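Immunoreactive 84kD antigen PG93 (Porphyromonas gingivalis, PDB 5M11) is an essential cell-surface component (PorZ) of the type IX secretion system that binds calcium and zinc ions. Local coordinates at residues A[203-208]-A[215-220]; A[226-231]-A[253-258]; A[468-473]-A[481-486]; A[493-498]-A[530-535]. One frame throughout, in Å; residues are numbered along the deposited sequence.

Contact 1. Residues A[203-208]-A[215-220]; sequences GEDICF and VYVAAN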
# COMPACT_ATOMS: atom_id res chain seq x y z
N GLY A 203 2.68 15.77 -38.00
CA GLY A 203 3.29 16.27 -39.23
C GLY A 203 3.26 17.78 -39.26
O GLY A 203 3.58 18.43 -38.25
N GLU A 204 2.74 18.33 -40.38
CA GLU A 204 2.59 19.78 -40.56
C GLU A 204 1.21 20.30 -40.02
O GLU A 204 0.80 21.40 -40.38
CB GLU A 204 2.80 20.16 -42.03
CG GLU A 204 4.18 19.80 -42.55
CD GLU A 204 5.40 20.46 -41.92
OE1 GLU A 204 5.30 21.62 -41.47
OE2 GLU A 204 6.48 19.82 -41.95
N ASP A 205 0.53 19.54 -39.14
CA ASP A 205 -0.75 19.96 -38.59
C ASP A 205 -0.77 19.86 -37.06
O ASP A 205 0.03 19.14 -36.46
CB ASP A 205 -1.93 19.12 -39.15
CG ASP A 205 -1.91 18.87 -40.63
OD1 ASP A 205 -2.07 19.84 -41.40
OD2 ASP A 205 -1.75 17.69 -41.03
N ILE A 206 -1.71 20.58 -36.45
CA ILE A 206 -2.00 20.62 -35.03
C ILE A 206 -3.46 20.18 -34.88
O ILE A 206 -4.32 20.73 -35.57
CB ILE A 206 -1.67 22.02 -34.39
CG1 ILE A 206 -2.31 22.21 -33.01
CG2 ILE A 206 -1.99 23.22 -35.28
CD1 ILE A 206 -1.39 21.89 -31.88
N CYS A 207 -3.75 19.17 -34.06
CA CYS A 207 -5.13 18.71 -33.85
C CYS A 207 -5.64 19.12 -32.48
O CYS A 207 -4.91 19.00 -31.47
CB CYS A 207 -5.29 17.21 -34.06
SG CYS A 207 -4.93 16.66 -35.75
N PHE A 208 -6.92 19.56 -32.46
CA PHE A 208 -7.64 20.01 -31.27
C PHE A 208 -8.86 19.18 -31.01
O PHE A 208 -9.81 19.19 -31.78
CB PHE A 208 -8.07 21.48 -31.40
CG PHE A 208 -7.00 22.46 -31.79
CD1 PHE A 208 -6.28 23.15 -30.82
CD2 PHE A 208 -6.80 22.80 -33.12
CE1 PHE A 208 -5.35 24.12 -31.17
CE2 PHE A 208 -5.87 23.78 -33.48
CZ PHE A 208 -5.15 24.44 -32.50
N VAL A 215 -13.10 16.82 -33.57
CA VAL A 215 -11.64 16.97 -33.66
C VAL A 215 -11.35 17.95 -34.77
O VAL A 215 -11.82 17.79 -35.89
CB VAL A 215 -10.89 15.64 -33.86
CG1 VAL A 215 -9.45 15.88 -34.32
CG2 VAL A 215 -10.93 14.80 -32.60
N TYR A 216 -10.59 18.98 -34.44
CA TYR A 216 -10.26 20.00 -35.40
C TYR A 216 -8.83 19.86 -35.84
O TYR A 216 -7.97 19.51 -35.04
CB TYR A 216 -10.56 21.39 -34.83
CG TYR A 216 -12.01 21.77 -34.99
CD1 TYR A 216 -12.46 22.43 -36.13
CD2 TYR A 216 -12.96 21.41 -34.04
CE1 TYR A 216 -13.80 22.73 -36.32
CE2 TYR A 216 -14.31 21.72 -34.20
CZ TYR A 216 -14.72 22.38 -35.35
OH TYR A 216 -16.04 22.68 -35.53
N VAL A 217 -8.58 20.11 -37.11
CA VAL A 217 -7.23 20.01 -37.64
C VAL A 217 -6.85 21.37 -38.24
O VAL A 217 -7.70 22.08 -38.81
CB VAL A 217 -7.09 18.82 -38.64
CG1 VAL A 217 -7.77 19.11 -39.99
CG2 VAL A 217 -5.63 18.45 -38.86
N ALA A 218 -5.58 21.75 -38.09
CA ALA A 218 -5.13 23.02 -38.64
C ALA A 218 -3.67 22.93 -39.13
O ALA A 218 -2.84 22.39 -38.42
CB ALA A 218 -5.28 24.12 -37.59
N ALA A 219 -3.38 23.43 -40.33
CA ALA A 219 -2.01 23.47 -40.84
C ALA A 219 -1.21 24.36 -39.91
O ALA A 219 -1.68 25.47 -39.59
CB ALA A 219 -2.00 24.02 -42.26
N ASN A 220 -0.06 23.87 -39.40
CA ASN A 220 0.78 24.59 -38.43
C ASN A 220 1.28 25.96 -38.97
O ASN A 220 1.62 26.85 -38.19
CB ASN A 220 1.95 23.71 -37.95
CG ASN A 220 3.00 23.35 -38.98
OD1 ASN A 220 2.76 23.31 -40.19
ND2 ASN A 220 4.20 23.05 -38.51
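C207 lays its sulfur against a methyl of V217, with SG of C207 3.7 Å from CG2 of V217. The sulfur lies anti to the carbonyl carbon (chi1 -63°), and V217 puts CG2 anti to its own backbone N, so that this branch also meets the side chain of D205, 3.8 Å from CB of D205 to CG2 of V217. The carboxylate of D205 runs past A219, and its OD1 forms a salt bridge with R259. On the other face of the sheet stand I206, F208, Y216 and A218. A218 is the small member of this group: its CB lies 4.1 Å from CG2 of I206 and also meets the ring of F208 at its edge, near the ring plane. F208 and Y216 touch through their CB atoms, while the tyrosine ring leads away from the 203-208 segment.

These side chains are set by an antiparallel hairpin, the second and third strands of a four-stranded meander with the form of a beta-propeller blade. I206 with A218 and F208 with Y216 are its hydrogen-bonded pairs, each joined by two N-H...O bonds; in the second pair the distance is 2.8 Å both from N of F208 to O of Y216 and from N of Y216 to O of F208. Between them, C207 and V217 form a non-hydrogen-bonded pair. The ladder runs one step past the strands, where N of N220 gives an almost straight bond (176°, 2.8 Å) to O of E204, arriving from above the carbonyl plane. At this exposed end OE1 of E204 is hydrogen-bonded to a glycerol probably left from crystallisation.

Contact 2. Residues A[226-231]-A[253-258]; sequences ELLLSS and YFIEKG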
# COMPACT_ATOMS: atom_id res chain seq x y z
N GLU A 226 -10.32 23.38 -39.43
CA GLU A 226 -11.40 22.68 -40.11
C GLU A 226 -11.62 21.34 -39.40
O GLU A 226 -10.71 20.80 -38.77
CB GLU A 226 -11.13 22.53 -41.61
CG GLU A 226 -10.00 21.61 -42.00
CD GLU A 226 -9.67 21.73 -43.47
OE1 GLU A 226 -10.57 21.50 -44.31
OE2 GLU A 226 -8.51 22.10 -43.78
N LEU A 227 -12.85 20.84 -39.43
CA LEU A 227 -13.21 19.61 -38.73
C LEU A 227 -12.61 18.40 -39.42
O LEU A 227 -12.85 18.23 -40.61
CB LEU A 227 -14.74 19.50 -38.65
CG LEU A 227 -15.30 18.32 -37.84
CD1 LEU A 227 -15.25 18.59 -36.38
CD2 LEU A 227 -16.73 18.03 -38.24
N LEU A 228 -11.84 17.56 -38.69
CA LEU A 228 -11.20 16.35 -39.24
C LEU A 228 -12.16 15.16 -39.09
O LEU A 228 -12.59 14.59 -40.10
CB LEU A 228 -9.82 16.07 -38.61
CG LEU A 228 -9.06 14.84 -39.07
CD1 LEU A 228 -8.64 14.93 -40.50
CD2 LEU A 228 -7.84 14.64 -38.22
N LEU A 229 -12.51 14.82 -37.85
CA LEU A 229 -13.51 13.78 -37.60
C LEU A 229 -14.37 14.18 -36.41
O LEU A 229 -14.04 15.11 -35.68
CB LEU A 229 -12.92 12.35 -37.45
CG LEU A 229 -11.89 11.95 -36.38
CD1 LEU A 229 -10.52 12.42 -36.70
CD2 LEU A 229 -12.32 12.26 -34.94
N SER A 230 -15.48 13.47 -36.24
CA SER A 230 -16.41 13.70 -35.15
C SER A 230 -16.45 12.45 -34.29
O SER A 230 -17.25 11.55 -34.52
CB SER A 230 -17.79 14.04 -35.69
OG SER A 230 -17.78 15.00 -36.73
N SER A 231 -15.57 12.39 -33.30
CA SER A 231 -15.53 11.28 -32.36
C SER A 231 -16.67 11.42 -31.32
O SER A 231 -17.44 12.39 -31.36
CB SER A 231 -14.17 11.26 -31.67
OG SER A 231 -14.06 10.16 -30.79
N TYR A 253 -9.13 6.25 -33.10
CA TYR A 253 -8.84 6.99 -34.31
C TYR A 253 -7.36 7.28 -34.32
O TYR A 253 -6.87 7.99 -33.43
CB TYR A 253 -9.65 8.28 -34.44
CG TYR A 253 -11.14 8.08 -34.52
CD1 TYR A 253 -11.78 7.97 -35.75
CD2 TYR A 253 -11.92 8.05 -33.37
CE1 TYR A 253 -13.16 7.81 -35.84
CE2 TYR A 253 -13.30 7.90 -33.44
CZ TYR A 253 -13.92 7.77 -34.68
OH TYR A 253 -15.28 7.61 -34.75
N PHE A 254 -6.66 6.70 -35.27
CA PHE A 254 -5.23 6.90 -35.42
C PHE A 254 -5.00 7.91 -36.54
O PHE A 254 -5.28 7.60 -37.71
CB PHE A 254 -4.50 5.57 -35.68
CG PHE A 254 -3.03 5.72 -35.99
CD1 PHE A 254 -2.22 6.56 -35.23
CD2 PHE A 254 -2.45 5.04 -37.06
CE1 PHE A 254 -0.87 6.71 -35.52
CE2 PHE A 254 -1.10 5.20 -37.35
CZ PHE A 254 -0.32 6.03 -36.58
N ILE A 255 -4.49 9.11 -36.18
CA ILE A 255 -4.20 10.18 -37.13
C ILE A 255 -2.69 10.24 -37.36
O ILE A 255 -1.93 10.34 -36.40
CB ILE A 255 -4.79 11.56 -36.67
CG1 ILE A 255 -6.31 11.46 -36.44
CG2 ILE A 255 -4.45 12.72 -37.64
CD1 ILE A 255 -6.75 12.07 -35.15
N GLU A 256 -2.27 10.20 -38.64
CA GLU A 256 -0.86 10.29 -38.95
C GLU A 256 -0.64 11.36 -40.05
O GLU A 256 -1.61 11.95 -40.52
CB GLU A 256 -0.27 8.92 -39.29
CG GLU A 256 -0.85 8.25 -40.52
CD GLU A 256 -0.54 6.78 -40.59
OE1 GLU A 256 0.66 6.42 -40.70
OE2 GLU A 256 -1.50 5.98 -40.53
N LYS A 257 0.64 11.65 -40.39
CA LYS A 257 1.07 12.64 -41.38
C LYS A 257 0.16 12.72 -42.59
O LYS A 257 -0.17 11.70 -43.21
CB LYS A 257 2.48 12.32 -41.89
CG LYS A 257 3.65 12.71 -40.99
CD LYS A 257 4.98 11.98 -41.38
CE LYS A 257 5.40 12.12 -42.84
NZ LYS A 257 6.72 11.48 -43.13
N GLY A 258 -0.19 13.93 -42.97
CA GLY A 258 -1.00 14.17 -44.15
C GLY A 258 -2.46 13.91 -43.89
O GLY A 258 -3.23 13.74 -44.84
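L228 and L229 both direct their side chains at the 253-258 segment, although neighbours in a regular strand would point to opposite faces; a psi of -61° at L228 breaks the alternation. The two leucines differ in rotamer. L228 holds CG anti to its backbone N (chi1 179°) and meets I255 tip to tip, CD2 of L228 lying 3.9 Å from CG2 of I255. L229 holds CG in the crowded position between backbone N and carbonyl carbon (chi1 60°), which together with chi2 sends its CD1 to CD1 of I255 at 4.1 Å and carries CD2 over the centre of one face of the Y253 ring, 4.3 Å above its plane. S231, with OG anti to the backbone N, reaches the same tyrosine, OG of S231 being 3.6 Å from CE2 of Y253. The hydroxyl of S231 is hydrogen-bonded to S235, and that of Y253 to R251.

The two strand axes pass 10.2 Å apart at their closest: the last strand of one four-stranded antiparallel sheet packs here on the third strand of the next, as adjacent blades do in a propeller. With aliphatic tips and a ring face doing the touching, and the hydroxyls engaged elsewhere, cohesion between the segments rests on apolar packing rather than directional bonds.

Contact 3. Residues A[468-473]-A[481-486]; sequences ASFGNM and KWVNIL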
# COMPACT_ATOMS: atom_id res chain seq x y z
N ALA A 468 -24.16 0.02 16.44
CA ALA A 468 -23.80 0.15 15.04
C ALA A 468 -22.73 -0.85 14.58
O ALA A 468 -22.98 -1.60 13.64
CB ALA A 468 -23.34 1.57 14.76
N SER A 469 -21.54 -0.87 15.22
CA SER A 469 -20.48 -1.77 14.78
C SER A 469 -19.49 -2.11 15.86
O SER A 469 -19.05 -1.25 16.63
CB SER A 469 -19.73 -1.16 13.61
OG SER A 469 -18.61 -1.95 13.23
N PHE A 470 -19.12 -3.40 15.89
CA PHE A 470 -18.08 -3.97 16.73
C PHE A 470 -16.79 -3.93 15.92
O PHE A 470 -16.82 -3.63 14.73
CB PHE A 470 -18.43 -5.42 17.14
CG PHE A 470 -19.42 -5.60 18.27
CD1 PHE A 470 -19.00 -5.52 19.60
CD2 PHE A 470 -20.75 -5.93 18.01
CE1 PHE A 470 -19.91 -5.75 20.65
CE2 PHE A 470 -21.66 -6.11 19.06
CZ PHE A 470 -21.23 -6.03 20.37
N GLY A 471 -15.67 -4.25 16.56
CA GLY A 471 -14.37 -4.25 15.92
C GLY A 471 -13.89 -5.63 15.56
O GLY A 471 -14.26 -6.16 14.51
N ASN A 472 -13.06 -6.20 16.41
CA ASN A 472 -12.47 -7.53 16.19
C ASN A 472 -12.62 -8.41 17.44
O ASN A 472 -12.76 -7.90 18.55
CB ASN A 472 -11.00 -7.39 15.77
CG ASN A 472 -10.78 -6.46 14.60
OD1 ASN A 472 -10.38 -5.30 14.77
ND2 ASN A 472 -11.05 -6.95 13.40
N MET A 473 -12.61 -9.73 17.26
CA MET A 473 -12.80 -10.63 18.39
C MET A 473 -11.53 -11.40 18.75
O MET A 473 -10.87 -11.95 17.87
CB MET A 473 -13.95 -11.61 18.08
CG MET A 473 -14.34 -12.52 19.24
SD MET A 473 -15.65 -13.68 18.78
CE MET A 473 -17.02 -12.55 18.54
N LYS A 481 -14.44 -14.16 25.48
CA LYS A 481 -14.42 -13.51 24.17
C LYS A 481 -14.41 -12.02 24.37
O LYS A 481 -15.28 -11.49 25.07
CB LYS A 481 -15.61 -13.96 23.30
CG LYS A 481 -15.54 -15.44 22.93
CD LYS A 481 -16.90 -16.07 22.80
CE LYS A 481 -16.81 -17.56 22.54
NZ LYS A 481 -16.72 -18.34 23.79
N TRP A 482 -13.38 -11.34 23.83
CA TRP A 482 -13.23 -9.89 23.90
C TRP A 482 -13.57 -9.30 22.57
O TRP A 482 -13.04 -9.75 21.55
CB TRP A 482 -11.80 -9.47 24.32
CG TRP A 482 -11.37 -9.89 25.71
CD1 TRP A 482 -11.50 -11.13 26.26
CD2 TRP A 482 -10.64 -9.10 26.67
NE1 TRP A 482 -10.98 -11.14 27.53
CE2 TRP A 482 -10.42 -9.92 27.80
CE3 TRP A 482 -10.19 -7.77 26.70
CZ2 TRP A 482 -9.76 -9.46 28.94
CZ3 TRP A 482 -9.53 -7.32 27.82
CH2 TRP A 482 -9.33 -8.15 28.94
N VAL A 483 -14.51 -8.35 22.55
CA VAL A 483 -14.90 -7.66 21.32
C VAL A 483 -14.84 -6.15 21.59
O VAL A 483 -15.49 -5.71 22.52
CB VAL A 483 -16.29 -8.08 20.73
CG1 VAL A 483 -16.36 -7.78 19.24
CG2 VAL A 483 -16.61 -9.55 20.96
N ASN A 484 -14.08 -5.38 20.77
CA ASN A 484 -14.01 -3.92 20.88
C ASN A 484 -15.23 -3.26 20.21
O ASN A 484 -15.83 -3.85 19.32
CB ASN A 484 -12.69 -3.33 20.30
CG ASN A 484 -12.30 -3.71 18.88
OD1 ASN A 484 -11.99 -4.86 18.56
ND2 ASN A 484 -12.13 -2.71 18.05
N ILE A 485 -15.64 -2.05 20.68
CA ILE A 485 -16.79 -1.32 20.12
C ILE A 485 -16.28 -0.20 19.22
O ILE A 485 -15.65 0.74 19.70
CB ILE A 485 -17.81 -0.76 21.18
CG1 ILE A 485 -17.97 -1.69 22.44
CG2 ILE A 485 -19.18 -0.40 20.55
CD1 ILE A 485 -18.64 -3.00 22.29
N LEU A 486 -16.56 -0.31 17.91
CA LEU A 486 -16.14 0.73 16.98
C LEU A 486 -17.16 1.88 16.92
O LEU A 486 -16.74 3.02 16.71
CB LEU A 486 -15.91 0.16 15.58
CG LEU A 486 -14.58 -0.56 15.31
CD1 LEU A 486 -14.49 -0.93 13.86
CD2 LEU A 486 -13.38 0.31 15.67
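The first two strands of a four-stranded antiparallel meander with the form of a beta-propeller blade make a hairpin here, and a beta bulge shifts its register by one residue between the F470-I485 and M473-V483 pairs. N484 spans the irregularity with two acceptors: its backbone O receives N of G471 at 2.8 Å, and its side-chain OD1 receives N of N472, also at 2.8 Å. To reach that N-H the asparagine holds CG between backbone N and carbonyl carbon (chi1 53°), and the donor approaches from above the amide plane. The same amide lies against the backbone of G471, with ND2 of N484 3.5 Å from CA of G471.

Apolar side chains pack around the bulge. That of F470 crosses V483 at about a right angle, CD1 of F470 near CG1 of V483, and runs alongside I485, where CE1 of F470 meets CD1 of I485. L486 turns toward the glycine, with CG of L486 3.7 Å from CA of G471. At the far end K481 forms a salt bridge with the calcium ligand D502 and a cation-pi contact with W436. M473 extends through chi1 and chi2, then bends at chi3 (-67°), which sets its terminal CE 3.9 Å from CG2 of V483.

Contact 4. Residues A[493-498]-A[530-535]; sequences TRKGVL and HKTIYA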
# COMPACT_ATOMS: atom_id res chain seq x y z
N THR A 493 -20.58 8.21 22.76
CA THR A 493 -19.18 8.02 23.19
C THR A 493 -19.02 6.68 23.94
O THR A 493 -17.90 6.33 24.33
CB THR A 493 -18.71 9.21 24.05
OG1 THR A 493 -19.65 9.45 25.10
CG2 THR A 493 -18.51 10.48 23.23
N ARG A 494 -20.13 5.91 24.08
CA ARG A 494 -20.22 4.62 24.78
C ARG A 494 -19.48 3.45 24.03
O ARG A 494 -20.00 2.34 23.94
CB ARG A 494 -21.70 4.24 25.03
CG ARG A 494 -22.45 5.19 25.95
CD ARG A 494 -23.65 4.53 26.61
NE ARG A 494 -23.26 3.44 27.50
CZ ARG A 494 -22.96 3.58 28.79
NH1 ARG A 494 -23.01 4.78 29.36
NH2 ARG A 494 -22.61 2.52 29.52
N LYS A 495 -18.27 3.71 23.53
CA LYS A 495 -17.45 2.71 22.83
C LYS A 495 -16.45 2.16 23.84
O LYS A 495 -15.59 2.91 24.33
CB LYS A 495 -16.75 3.32 21.59
CG LYS A 495 -17.68 3.92 20.54
CD LYS A 495 -16.96 4.88 19.59
CE LYS A 495 -17.92 5.71 18.77
NZ LYS A 495 -17.22 6.76 17.98
N GLY A 496 -16.62 0.89 24.20
CA GLY A 496 -15.73 0.23 25.14
C GLY A 496 -15.20 -1.08 24.60
O GLY A 496 -14.71 -1.14 23.46
N VAL A 497 -15.29 -2.13 25.41
CA VAL A 497 -14.94 -3.52 25.13
C VAL A 497 -15.97 -4.40 25.83
O VAL A 497 -16.36 -4.10 26.96
CB VAL A 497 -13.49 -3.88 25.58
CG1 VAL A 497 -13.20 -5.38 25.45
CG2 VAL A 497 -12.44 -3.06 24.85
N LEU A 498 -16.39 -5.48 25.19
CA LEU A 498 -17.28 -6.46 25.80
C LEU A 498 -16.54 -7.81 25.94
O LEU A 498 -16.05 -8.37 24.95
CB LEU A 498 -18.60 -6.60 25.02
CG LEU A 498 -19.42 -7.87 25.28
CD1 LEU A 498 -20.27 -7.75 26.53
CD2 LEU A 498 -20.26 -8.19 24.09
N HIS A 530 -9.37 6.72 26.80
CA HIS A 530 -9.55 6.22 25.44
C HIS A 530 -10.97 6.49 24.94
O HIS A 530 -11.94 6.36 25.70
CB HIS A 530 -9.22 4.72 25.34
CG HIS A 530 -10.12 3.82 26.14
ND1 HIS A 530 -11.38 3.47 25.68
CD2 HIS A 530 -9.89 3.17 27.30
CE1 HIS A 530 -11.88 2.66 26.60
NE2 HIS A 530 -11.02 2.44 27.58
N LYS A 531 -11.07 6.91 23.68
CA LYS A 531 -12.33 7.21 23.02
C LYS A 531 -12.78 5.96 22.24
O LYS A 531 -13.92 5.52 22.40
CB LYS A 531 -12.21 8.46 22.13
CG LYS A 531 -11.96 9.75 22.94
CD LYS A 531 -11.82 11.01 22.06
CE LYS A 531 -13.10 11.80 21.89
NZ LYS A 531 -12.92 12.97 20.97
N THR A 532 -11.87 5.35 21.46
CA THR A 532 -12.14 4.12 20.71
C THR A 532 -10.96 3.16 20.86
O THR A 532 -9.83 3.63 20.91
CB THR A 532 -12.43 4.43 19.22
OG1 THR A 532 -13.45 5.43 19.13
CG2 THR A 532 -12.89 3.18 18.44
N ILE A 533 -11.25 1.84 20.93
CA ILE A 533 -10.28 0.73 20.97
C ILE A 533 -10.22 0.14 19.57
O ILE A 533 -11.23 -0.34 19.07
CB ILE A 533 -10.65 -0.35 22.04
CG1 ILE A 533 -10.85 0.26 23.44
CG2 ILE A 533 -9.62 -1.50 22.04
CD1 ILE A 533 -9.62 0.93 24.07
N TYR A 534 -9.05 0.22 18.92
CA TYR A 534 -8.92 -0.23 17.53
C TYR A 534 -8.28 -1.59 17.40
O TYR A 534 -8.62 -2.32 16.48
CB TYR A 534 -8.13 0.78 16.68
CG TYR A 534 -8.67 2.19 16.69
CD1 TYR A 534 -9.88 2.49 16.07
CD2 TYR A 534 -7.95 3.23 17.27
CE1 TYR A 534 -10.38 3.79 16.06
CE2 TYR A 534 -8.45 4.53 17.28
CZ TYR A 534 -9.66 4.81 16.67
OH TYR A 534 -10.16 6.09 16.68
N ALA A 535 -7.34 -1.92 18.31
CA ALA A 535 -6.59 -3.16 18.28
C ALA A 535 -6.53 -3.82 19.64
O ALA A 535 -6.57 -3.12 20.64
CB ALA A 535 -5.19 -2.89 17.78
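OD1 of D549 is the best-held polar atom at this junction, gripped by two hydrogen bonds from consecutive backbone N-H groups, those of K531 and T532. It holds these two N-H groups in the loop leading into strand 533-538, while the O of H530 is held separately by Q519. On the other segment, N of K495 bonds back to O of T493 at 2.8 Å and so tightens the loop before strand 497-501.

Between the two segments themselves, side chains pack on one another and on backbone oxygens. K495 sets CG anti to its carbonyl carbon (chi1 -59°) and runs extended beyond it, crossing T532 obliquely. Its aliphatic part does the touching: CB of K495 lies 3.7 Å from O of K531, and CD of K495 3.6 Å from OG1 of T532. The imidazole of H530 turns an edge to the backbone of K495, with CE1 of H530 4.4 Å from O of K495. One face of that ring takes CD1 of I533, 3.5 Å above its plane and displaced toward the rim.

Further in, I533 crosses V497 at about a right angle. The valine uses the branch anti to its carbonyl carbon, CG2, which lies 3.9 Å from CG1 of I533. The same CG1 of I533 comes 4.1 Å from O of G496. O of I533 also receives a weak hydrogen bond from ND2 of N484 in strand 481-485.

In the fold, strand 497-501 lies between strands 481-485 and 513-517, and the contact sets its entrance against strand 533-538, the first of the following antiparallel sheet, consistent with neighbouring propeller blades.

The four contacts form two pairs, with centres about 60 Å apart on opposite sides of the chain's centre. Contact 1 joins the second and third strands of its sheet by backbone bonds, contact 3 the first and second; contact 1 keeps a regular ladder, whereas contact 3 is bulged and recruits a side-chain acceptor. Contacts 2 and 4 link successive sheets through side chains. Each pair shares a sheet: strand 214-219 of contact 1 bonds to strand 226-230 of contact 2, and strand 481-485 of contact 3 to strand 497-501 of contact 4. Contact 3 is the most thoroughly buried and contact 2 the least, while contacts 1 and 4 are buried with exposed margins.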